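PDB 2NVO: Ro sixty-related protein, RSR from Deinococcus radiodurans, which binds several small RNAs that accumulate during recovery from ultraviolet irradiation and contributes to the organism's resistance to that radiation. Local coordinates for residues L227-A232 against L249-T254; V457-V462 against K491-G496; H474-L479 against P507-M512. One frame throughout, in Å; residues are numbered along the deposited sequence.

The three contacts fall into the two domains of the ring-shaped monomer. Contact 1 joins the end of one helix to an inter-helix loop in the horseshoe of HEAT-like repeats, within the region inferred to bind RNA, and its centre is about 48 Å from that of contact 2 and about 53 Å from that of contact 3. Contacts 2 and 3 are neighbours in the VWFA-like domain, about 11 Å between centres: L492 N lies 3.0 Å from D511 O, a probable hydrogen bond, and L492 CD2 packs on P475 CB. The bound calcium ion, held by S372, S374 and E467, is about 11 Å from the side chain of V462 in contact 2.

Contact 1 of 3, residues L227-A232 against L249-T254; sequences LKATEA and LEAVPT
A229 and P253 touch where the end of a helix in the HEAT-like repeats of the TROVE horseshoe meets a loop; the backbones run with A229 CA 5.9 Å from V252 CA, and T230 and P253 follow at a similar spacing. Residues 227-229 belong to the C-terminal part of helix 219-229. On the other side, 249-251 form a short 3-10 segment in the loop between helices 235-245 and 259-266, closed by a bond from V252 N to L249 O, after which the chain extends through V252 and P253. The contact thereby brings together the chain entering and the chain leaving helix 235-245.

The join is small, burying 175 Å² in all, and rests on van der Waals contact. A229 is buried and directs its methyl group at the loop, where CB meets the carbonyl oxygen A251 O at 3.4 Å and, more loosely, A251 CB at 4.1 Å. T230 turns its side chain from the loop, and OG1 bonds back to H226 O in the preceding helical turn. V252 likewise points away from 227-232, its side chain packing on A238 and M242 of helix 235-245 and on V261 of helix 259-266. P253 turns its ring toward the helix end: CG lies 3.9 Å from T230 O, while CD approaches A229 O at 3.3 Å.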
loop_
_atom_site.group_PDB
_atom_site.type_symbol
_atom_site.label_atom_id
_atom_site.label_comp_id
_atom_site.label_asym_id
_atom_site.label_seq_id
_atom_site.Cartn_x
_atom_site.Cartn_y
_atom_site.Cartn_z
ATOM N N LEU A 227 22.394 -14.762 13.358
ATOM C CA LEU A 227 22.831 -16.149 13.321
ATOM C C LEU A 227 22.407 -16.861 14.601
ATOM O O LEU A 227 21.613 -17.805 14.566
ATOM C CB LEU A 227 24.346 -16.223 13.142
ATOM C CG LEU A 227 24.841 -15.666 11.806
ATOM C CD1 LEU A 227 26.351 -15.748 11.700
ATOM C CD2 LEU A 227 24.176 -16.398 10.649
ATOM N N LYS A 228 22.924 -16.385 15.729
ATOM C CA LYS A 228 22.590 -16.940 17.037
ATOM C C LYS A 228 21.083 -16.958 17.291
ATOM O O LYS A 228 20.557 -17.906 17.869
ATOM C CB LYS A 228 23.304 -16.159 18.139
ATOM C CG LYS A 228 24.779 -15.906 17.848
ATOM C CD LYS A 228 25.564 -15.541 19.104
ATOM C CE LYS A 228 25.113 -14.214 19.691
ATOM N NZ LYS A 228 25.953 -13.809 20.853
ATOM N N ALA A 229 20.391 -15.916 16.847
ATOM C CA ALA A 229 18.952 -15.825 17.048
ATOM C C ALA A 229 18.214 -17.029 16.465
ATOM O O ALA A 229 17.234 -17.503 17.040
ATOM C CB ALA A 229 18.413 -14.533 16.456
ATOM N N THR A 230 18.685 -17.523 15.325
ATOM C CA THR A 230 18.034 -18.649 14.667
ATOM C C THR A 230 18.163 -19.915 15.514
ATOM O O THR A 230 17.451 -20.894 15.304
ATOM C CB THR A 230 18.613 -18.892 13.257
ATOM O OG1 THR A 230 18.653 -17.652 12.536
ATOM C CG2 THR A 230 17.752 -19.874 12.489
ATOM N N GLU A 231 19.062 -19.868 16.491
ATOM C CA GLU A 231 19.354 -21.014 17.342
ATOM C C GLU A 231 18.907 -20.775 18.792
ATOM O O GLU A 231 19.664 -21.043 19.727
ATOM C CB GLU A 231 20.861 -21.280 17.317
ATOM C CG GLU A 231 21.246 -22.743 17.390
ATOM C CD GLU A 231 20.908 -23.493 16.114
ATOM O OE1 GLU A 231 20.931 -24.745 16.138
ATOM O OE2 GLU A 231 20.621 -22.831 15.091
ATOM N N ALA A 232 17.682 -20.286 18.978
ATOM C CA ALA A 232 17.247 -19.772 20.283
ATOM C C ALA A 232 16.701 -20.824 21.247
ATOM O O ALA A 232 17.243 -21.020 22.338
ATOM C CB ALA A 232 16.231 -18.651 20.099
ATOM N N LEU A 249 12.048 -8.423 15.393
ATOM C CA LEU A 249 11.225 -9.562 15.791
ATOM C C LEU A 249 11.283 -10.672 14.744
ATOM O O LEU A 249 11.009 -11.839 15.038
ATOM C CB LEU A 249 9.779 -9.109 15.982
ATOM C CG LEU A 249 8.683 -10.166 16.086
ATOM C CD1 LEU A 249 8.793 -10.942 17.387
ATOM C CD2 LEU A 249 7.338 -9.494 15.982
ATOM N N GLU A 250 11.646 -10.291 13.522
ATOM C CA GLU A 250 11.799 -11.233 12.423
ATOM C C GLU A 250 12.842 -12.287 12.763
ATOM O O GLU A 250 12.661 -13.471 12.469
ATOM C CB GLU A 250 12.245 -10.489 11.164
ATOM C CG GLU A 250 11.678 -9.083 11.032
ATOM C CD GLU A 250 12.432 -8.264 10.004
ATOM O OE1 GLU A 250 13.476 -8.747 9.511
ATOM O OE2 GLU A 250 11.985 -7.142 9.689
ATOM N N ALA A 251 13.932 -11.837 13.385
ATOM C CA ALA A 251 15.084 -12.687 13.681
ATOM C C ALA A 251 14.751 -13.853 14.605
ATOM O O ALA A 251 15.529 -14.797 14.734
ATOM C CB ALA A 251 16.205 -11.855 14.279
ATOM N N VAL A 252 13.593 -13.781 15.251
ATOM C CA VAL A 252 13.218 -14.782 16.242
ATOM C C VAL A 252 12.309 -15.864 15.659
ATOM O O VAL A 252 11.235 -15.567 15.138
ATOM C CB VAL A 252 12.552 -14.129 17.468
ATOM C CG1 VAL A 252 12.014 -15.194 18.418
ATOM C CG2 VAL A 252 13.547 -13.220 18.173
ATOM N N PRO A 253 12.752 -17.124 15.736
ATOM C CA PRO A 253 11.951 -18.248 15.258
ATOM C C PRO A 253 10.537 -18.181 15.810
ATOM O O PRO A 253 10.345 -17.950 17.005
ATOM C CB PRO A 253 12.692 -19.455 15.827
ATOM C CG PRO A 253 14.113 -19.015 15.865
ATOM C CD PRO A 253 14.069 -17.558 16.234
ATOM N N THR A 254 9.560 -18.365 14.931
ATOM C CA THR A 254 8.156 -18.344 15.315
ATOM C C THR A 254 7.876 -19.195 16.560
ATOM O O THR A 254 6.979 -18.886 17.351
ATOM C CB THR A 254 7.265 -18.812 14.142
ATOM O OG1 THR A 254 7.303 -17.829 13.099
ATOM C CG2 THR A 254 5.824 -19.013 14.594
#

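Contact 2 of 3, residues V457-V462 against K491-G496; sequences VDTFVV and KLIVVG
F460 and K491 share one of five backbone hydrogen bonds that join two parallel strands, 459-462 and 491-496, whose axes approach to 4.6 Å at an angle of 15°. The five alternate in direction: K491 N to D458 O, F460 N to K491 O, I493 N to F460 O, V462 N to I493 O and V495 N to V462 O, all 2.8 to 2.9 Å. That from F460 is nearly straight, 175° at the hydrogen. Two carbonyls also receive a CA-H...O contact, F460 O from L492 CA and I493 O from V461 CA, the latter at 3.3 Å.

Apolar contacts line both faces of the sheet. On one, I493 CG1 is anti to the carbonyl carbon (chi1 -56°); beyond it, CD1 lies 4.1 Å from V461 CG2 and also meets T459 CG2. V461 and I493 run side by side, and V461 CG1 touches V495 CG2. F529 and M526 of helix 522-530 pack over this face. On the other, L492 CD1 reaches F460 CB at 3.8 Å and V462 CG2 at 4.2 Å. The F460 ring has V457 CG1 over the centre of one face and K491 O in plane at its edge, while I447 of helix 445-452 touches both F460 and L492.

With helix 475-486 as the connection, the pair forms a beta-alpha-beta unit, the repeating element of the Rossmann-like VWFA fold.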
loop_
_atom_site.group_PDB
_atom_site.type_symbol
_atom_site.label_atom_id
_atom_site.label_comp_id
_atom_site.label_asym_id
_atom_site.label_seq_id
_atom_site.Cartn_x
_atom_site.Cartn_y
_atom_site.Cartn_z
ATOM N N VAL A 457 -19.005 20.296 -9.459
ATOM C CA VAL A 457 -18.328 19.127 -8.886
ATOM C C VAL A 457 -17.078 18.820 -9.692
ATOM O O VAL A 457 -17.135 18.757 -10.914
ATOM C CB VAL A 457 -19.262 17.891 -8.918
ATOM C CG1 VAL A 457 -18.516 16.604 -8.461
ATOM C CG2 VAL A 457 -20.504 18.149 -8.056
ATOM N N ASP A 458 -15.944 18.651 -9.019
ATOM C CA ASP A 458 -14.722 18.233 -9.685
ATOM C C ASP A 458 -14.597 16.700 -9.730
ATOM O O ASP A 458 -14.195 16.126 -10.745
ATOM C CB ASP A 458 -13.501 18.777 -8.942
ATOM C CG ASP A 458 -13.464 20.286 -8.910
ATOM O OD1 ASP A 458 -13.668 20.878 -9.982
ATOM O OD2 ASP A 458 -13.242 20.850 -7.820
ATOM N N THR A 459 -14.926 16.053 -8.612
ATOM C CA THR A 459 -14.672 14.611 -8.461
ATOM C C THR A 459 -15.919 13.889 -7.975
ATOM O O THR A 459 -16.424 14.199 -6.904
ATOM C CB THR A 459 -13.576 14.389 -7.412
ATOM O OG1 THR A 459 -12.481 15.291 -7.662
ATOM C CG2 THR A 459 -13.091 12.935 -7.449
ATOM N N PHE A 460 -16.442 12.970 -8.772
ATOM C CA PHE A 460 -17.579 12.152 -8.343
ATOM C C PHE A 460 -17.003 10.837 -7.816
ATOM O O PHE A 460 -16.111 10.284 -8.447
ATOM C CB PHE A 460 -18.492 11.850 -9.543
ATOM C CG PHE A 460 -19.278 13.054 -10.033
ATOM C CD1 PHE A 460 -20.538 13.328 -9.537
ATOM C CD2 PHE A 460 -18.740 13.900 -10.987
ATOM C CE1 PHE A 460 -21.253 14.429 -9.997
ATOM C CE2 PHE A 460 -19.459 14.999 -11.468
ATOM C CZ PHE A 460 -20.697 15.267 -10.968
ATOM N N VAL A 461 -17.470 10.358 -6.665
ATOM C CA VAL A 461 -17.010 9.061 -6.159
ATOM C C VAL A 461 -18.218 8.217 -5.775
ATOM O O VAL A 461 -19.055 8.647 -4.987
ATOM C CB VAL A 461 -16.091 9.176 -4.912
ATOM C CG1 VAL A 461 -15.565 7.777 -4.540
ATOM C CG2 VAL A 461 -14.921 10.103 -5.192
ATOM N N VAL A 462 -18.310 7.027 -6.349
ATOM C CA VAL A 462 -19.398 6.127 -6.022
ATOM C C VAL A 462 -18.857 5.009 -5.146
ATOM O O VAL A 462 -17.849 4.404 -5.482
ATOM C CB VAL A 462 -20.015 5.516 -7.299
ATOM C CG1 VAL A 462 -21.016 4.356 -6.925
ATOM C CG2 VAL A 462 -20.703 6.615 -8.113
ATOM N N LYS A 491 -14.214 14.295 -12.895
ATOM C CA LYS A 491 -13.751 12.912 -12.952
ATOM C C LYS A 491 -14.729 12.019 -12.195
ATOM O O LYS A 491 -15.474 12.484 -11.343
ATOM C CB LYS A 491 -12.354 12.784 -12.343
ATOM C CG LYS A 491 -11.248 13.465 -13.148
ATOM C CD LYS A 491 -9.915 13.313 -12.448
ATOM C CE LYS A 491 -8.758 13.788 -13.310
ATOM N NZ LYS A 491 -8.874 15.232 -13.572
ATOM N N LEU A 492 -14.708 10.731 -12.501
ATOM C CA LEU A 492 -15.562 9.773 -11.795
ATOM C C LEU A 492 -14.707 8.616 -11.274
ATOM O O LEU A 492 -13.916 8.044 -12.023
ATOM C CB LEU A 492 -16.629 9.224 -12.744
ATOM C CG LEU A 492 -17.380 7.996 -12.212
ATOM C CD1 LEU A 492 -18.190 8.384 -10.971
ATOM C CD2 LEU A 492 -18.273 7.380 -13.309
ATOM N N ILE A 493 -14.864 8.285 -9.996
ATOM C CA ILE A 493 -14.210 7.106 -9.418
ATOM C C ILE A 493 -15.342 6.196 -8.964
ATOM O O ILE A 493 -16.248 6.645 -8.280
ATOM C CB ILE A 493 -13.352 7.451 -8.175
ATOM C CG1 ILE A 493 -12.300 8.542 -8.491
ATOM C CG2 ILE A 493 -12.680 6.179 -7.603
ATOM C CD1 ILE A 493 -11.547 9.050 -7.285
ATOM N N VAL A 494 -15.315 4.947 -9.403
ATOM C CA VAL A 494 -16.253 3.940 -8.920
ATOM C C VAL A 494 -15.486 2.922 -8.069
ATOM O O VAL A 494 -14.556 2.267 -8.534
ATOM C CB VAL A 494 -16.976 3.243 -10.106
ATOM C CG1 VAL A 494 -17.968 2.188 -9.581
ATOM C CG2 VAL A 494 -17.707 4.292 -10.945
ATOM N N VAL A 495 -15.877 2.819 -6.805
ATOM C CA VAL A 495 -15.251 1.914 -5.866
ATOM C C VAL A 495 -16.164 0.712 -5.569
ATOM O O VAL A 495 -17.216 0.863 -4.960
ATOM C CB VAL A 495 -14.919 2.638 -4.549
ATOM C CG1 VAL A 495 -14.124 1.674 -3.614
ATOM C CG2 VAL A 495 -14.096 3.868 -4.835
ATOM N N GLY A 496 -15.761 -0.464 -6.032
ATOM C CA GLY A 496 -16.416 -1.700 -5.631
ATOM C C GLY A 496 -15.668 -2.276 -4.469
ATOM O O GLY A 496 -14.705 -3.033 -4.661
#

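Contact 3 of 3, residues H474-L479 against P507-M512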
loop_
_atom_site.group_PDB
_atom_site.type_symbol
_atom_site.label_atom_id
_atom_site.label_comp_id
_atom_site.label_asym_id
_atom_site.label_seq_id
_atom_site.Cartn_x
_atom_site.Cartn_y
_atom_site.Cartn_z
ATOM N N HIS A 474 -25.104 5.787 -19.942
ATOM C CA HIS A 474 -23.804 5.358 -19.450
ATOM C C HIS A 474 -23.108 6.551 -18.811
ATOM O O HIS A 474 -23.312 7.690 -19.242
ATOM C CB HIS A 474 -22.942 4.775 -20.566
ATOM C CG HIS A 474 -21.711 4.073 -20.068
ATOM N ND1 HIS A 474 -20.490 4.698 -19.957
ATOM C CD2 HIS A 474 -21.522 2.800 -19.638
ATOM C CE1 HIS A 474 -19.598 3.843 -19.483
ATOM N NE2 HIS A 474 -20.201 2.684 -19.287
ATOM N N PRO A 475 -22.301 6.298 -17.767
ATOM C CA PRO A 475 -21.561 7.391 -17.135
ATOM C C PRO A 475 -20.699 8.190 -18.112
ATOM O O PRO A 475 -20.457 9.347 -17.818
ATOM C CB PRO A 475 -20.681 6.669 -16.112
ATOM C CG PRO A 475 -21.522 5.474 -15.706
ATOM C CD PRO A 475 -22.180 5.035 -17.010
ATOM N N THR A 476 -20.221 7.594 -19.206
ATOM C CA THR A 476 -19.407 8.343 -20.171
ATOM C C THR A 476 -20.223 9.470 -20.815
ATOM O O THR A 476 -19.756 10.595 -20.947
ATOM C CB THR A 476 -18.770 7.439 -21.281
ATOM O OG1 THR A 476 -19.772 6.637 -21.920
ATOM C CG2 THR A 476 -17.705 6.530 -20.696
ATOM N N VAL A 477 -21.440 9.140 -21.233
ATOM C CA VAL A 477 -22.377 10.119 -21.771
ATOM C C VAL A 477 -22.724 11.163 -20.706
ATOM O O VAL A 477 -22.732 12.376 -20.976
ATOM C CB VAL A 477 -23.654 9.418 -22.294
ATOM C CG1 VAL A 477 -24.772 10.413 -22.539
ATOM C CG2 VAL A 477 -23.341 8.624 -23.550
ATOM N N ALA A 478 -22.974 10.690 -19.486
ATOM C CA ALA A 478 -23.220 11.581 -18.355
ATOM C C ALA A 478 -22.112 12.608 -18.176
ATOM O O ALA A 478 -22.383 13.793 -18.029
ATOM C CB ALA A 478 -23.430 10.780 -17.052
ATOM N N LEU A 479 -20.863 12.153 -18.172
ATOM C CA LEU A 479 -19.742 13.058 -17.967
ATOM C C LEU A 479 -19.610 14.091 -19.096
ATOM O O LEU A 479 -19.279 15.255 -18.840
ATOM C CB LEU A 479 -18.438 12.282 -17.818
ATOM C CG LEU A 479 -18.273 11.528 -16.487
ATOM C CD1 LEU A 479 -17.161 10.498 -16.603
ATOM C CD2 LEU A 479 -17.985 12.525 -15.368
ATOM N N PRO A 507 -11.427 2.749 -20.965
ATOM C CA PRO A 507 -9.970 2.655 -21.115
ATOM C C PRO A 507 -9.443 3.751 -22.031
ATOM O O PRO A 507 -8.311 4.206 -21.865
ATOM C CB PRO A 507 -9.777 1.285 -21.774
ATOM C CG PRO A 507 -10.996 0.517 -21.419
ATOM C CD PRO A 507 -12.102 1.522 -21.411
ATOM N N GLN A 508 -10.275 4.176 -22.975
ATOM C CA GLN A 508 -9.914 5.234 -23.914
ATOM C C GLN A 508 -10.003 6.639 -23.309
ATOM O O GLN A 508 -9.485 7.596 -23.881
ATOM C CB GLN A 508 -10.792 5.154 -25.163
ATOM C CG GLN A 508 -10.814 3.787 -25.828
ATOM C CD GLN A 508 -11.355 3.840 -27.251
ATOM O OE1 GLN A 508 -11.812 4.888 -27.713
ATOM N NE2 GLN A 508 -11.299 2.708 -27.955
ATOM N N ARG A 509 -10.652 6.775 -22.160
ATOM C CA ARG A 509 -10.735 8.088 -21.524
ATOM C C ARG A 509 -9.726 8.208 -20.397
ATOM O O ARG A 509 -9.110 7.226 -20.013
ATOM C CB ARG A 509 -12.147 8.354 -21.017
ATOM C CG ARG A 509 -13.195 8.297 -22.121
ATOM C CD ARG A 509 -14.595 8.327 -21.556
ATOM N NE ARG A 509 -14.882 9.586 -20.881
ATOM C CZ ARG A 509 -15.746 10.494 -21.315
ATOM N NH1 ARG A 509 -16.428 10.289 -22.439
ATOM N NH2 ARG A 509 -15.928 11.612 -20.618
ATOM N N ARG A 510 -9.545 9.418 -19.887
ATOM C CA ARG A 510 -8.622 9.637 -18.782
ATOM C C ARG A 510 -9.349 10.095 -17.532
ATOM O O ARG A 510 -8.742 10.173 -16.467
ATOM C CB ARG A 510 -7.564 10.675 -19.150
ATOM C CG ARG A 510 -6.560 10.187 -20.167
ATOM C CD ARG A 510 -5.294 11.038 -20.163
ATOM N NE ARG A 510 -4.577 10.949 -18.893
ATOM C CZ ARG A 510 -4.350 11.980 -18.081
ATOM N NH1 ARG A 510 -4.768 13.199 -18.407
ATOM N NH2 ARG A 510 -3.692 11.793 -16.943
ATOM N N ASP A 511 -10.643 10.398 -17.667
ATOM C CA ASP A 511 -11.398 11.010 -16.577
ATOM C C ASP A 511 -12.115 9.985 -15.683
ATOM O O ASP A 511 -12.982 10.353 -14.913
ATOM C CB ASP A 511 -12.395 12.063 -17.114
ATOM C CG ASP A 511 -13.351 11.501 -18.182
ATOM O OD1 ASP A 511 -13.293 10.294 -18.501
ATOM O OD2 ASP A 511 -14.178 12.275 -18.714
ATOM N N MET A 512 -11.735 8.713 -15.783
ATOM C CA MET A 512 -12.449 7.655 -15.070
ATOM C C MET A 512 -11.501 6.660 -14.420
ATOM O O MET A 512 -10.488 6.277 -15.005
ATOM C CB MET A 512 -13.368 6.886 -16.028
ATOM C CG MET A 512 -14.346 7.771 -16.757
ATOM S SD MET A 512 -15.360 6.872 -17.951
ATOM C CE MET A 512 -16.690 6.263 -16.915
#
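T476 CG2 is the centre of the contact, lying 3.6 Å from M512 SD and 3.7 Å from R509 CD. The T476 and M512 side chains cross at about a right angle, and M512 CE reaches on to P475 CB. One turn along the helix, L479 CD1 packs on M512 CG at 3.9 Å and comes tip to tip with the D511 carboxylate, nearest OD2. The R509 guanidinium has T476 CA over one face, offset toward the rim, with L479 CB set obliquely to it; its NH1 approaches T476 O at 3.7 Å, too far for a hydrogen bond.

Within the loop, R509 grips D511 side-on with two nitrogens in a salt bridge. NE bonds to OD1 at 2.9 Å and NH2 to OD2 at 2.7 Å, each oxygen accepting through its syn lone pair and lying close to the guanidinium plane. The remaining nitrogen, NH1, forms a salt bridge with D480, the next residue of helix 475-486.

The helix start is capped by H474 at the N-cap, whose ND1 accepts from T476 N at 3.0 Å, with the donor tilted 29° from the ring plane. The same ND1 shares a hydrogen bond with T476 OG1. Behind P475, L479 and M512 lies L492 of strand 491-496.

One guanidinium thus bridges a loop carboxylate and a helix carboxylate beside an apolar patch; its charge would probably offset part of theirs, and the bridge ties the loop leading into strand 512-517 to the first turns of helix 475-486.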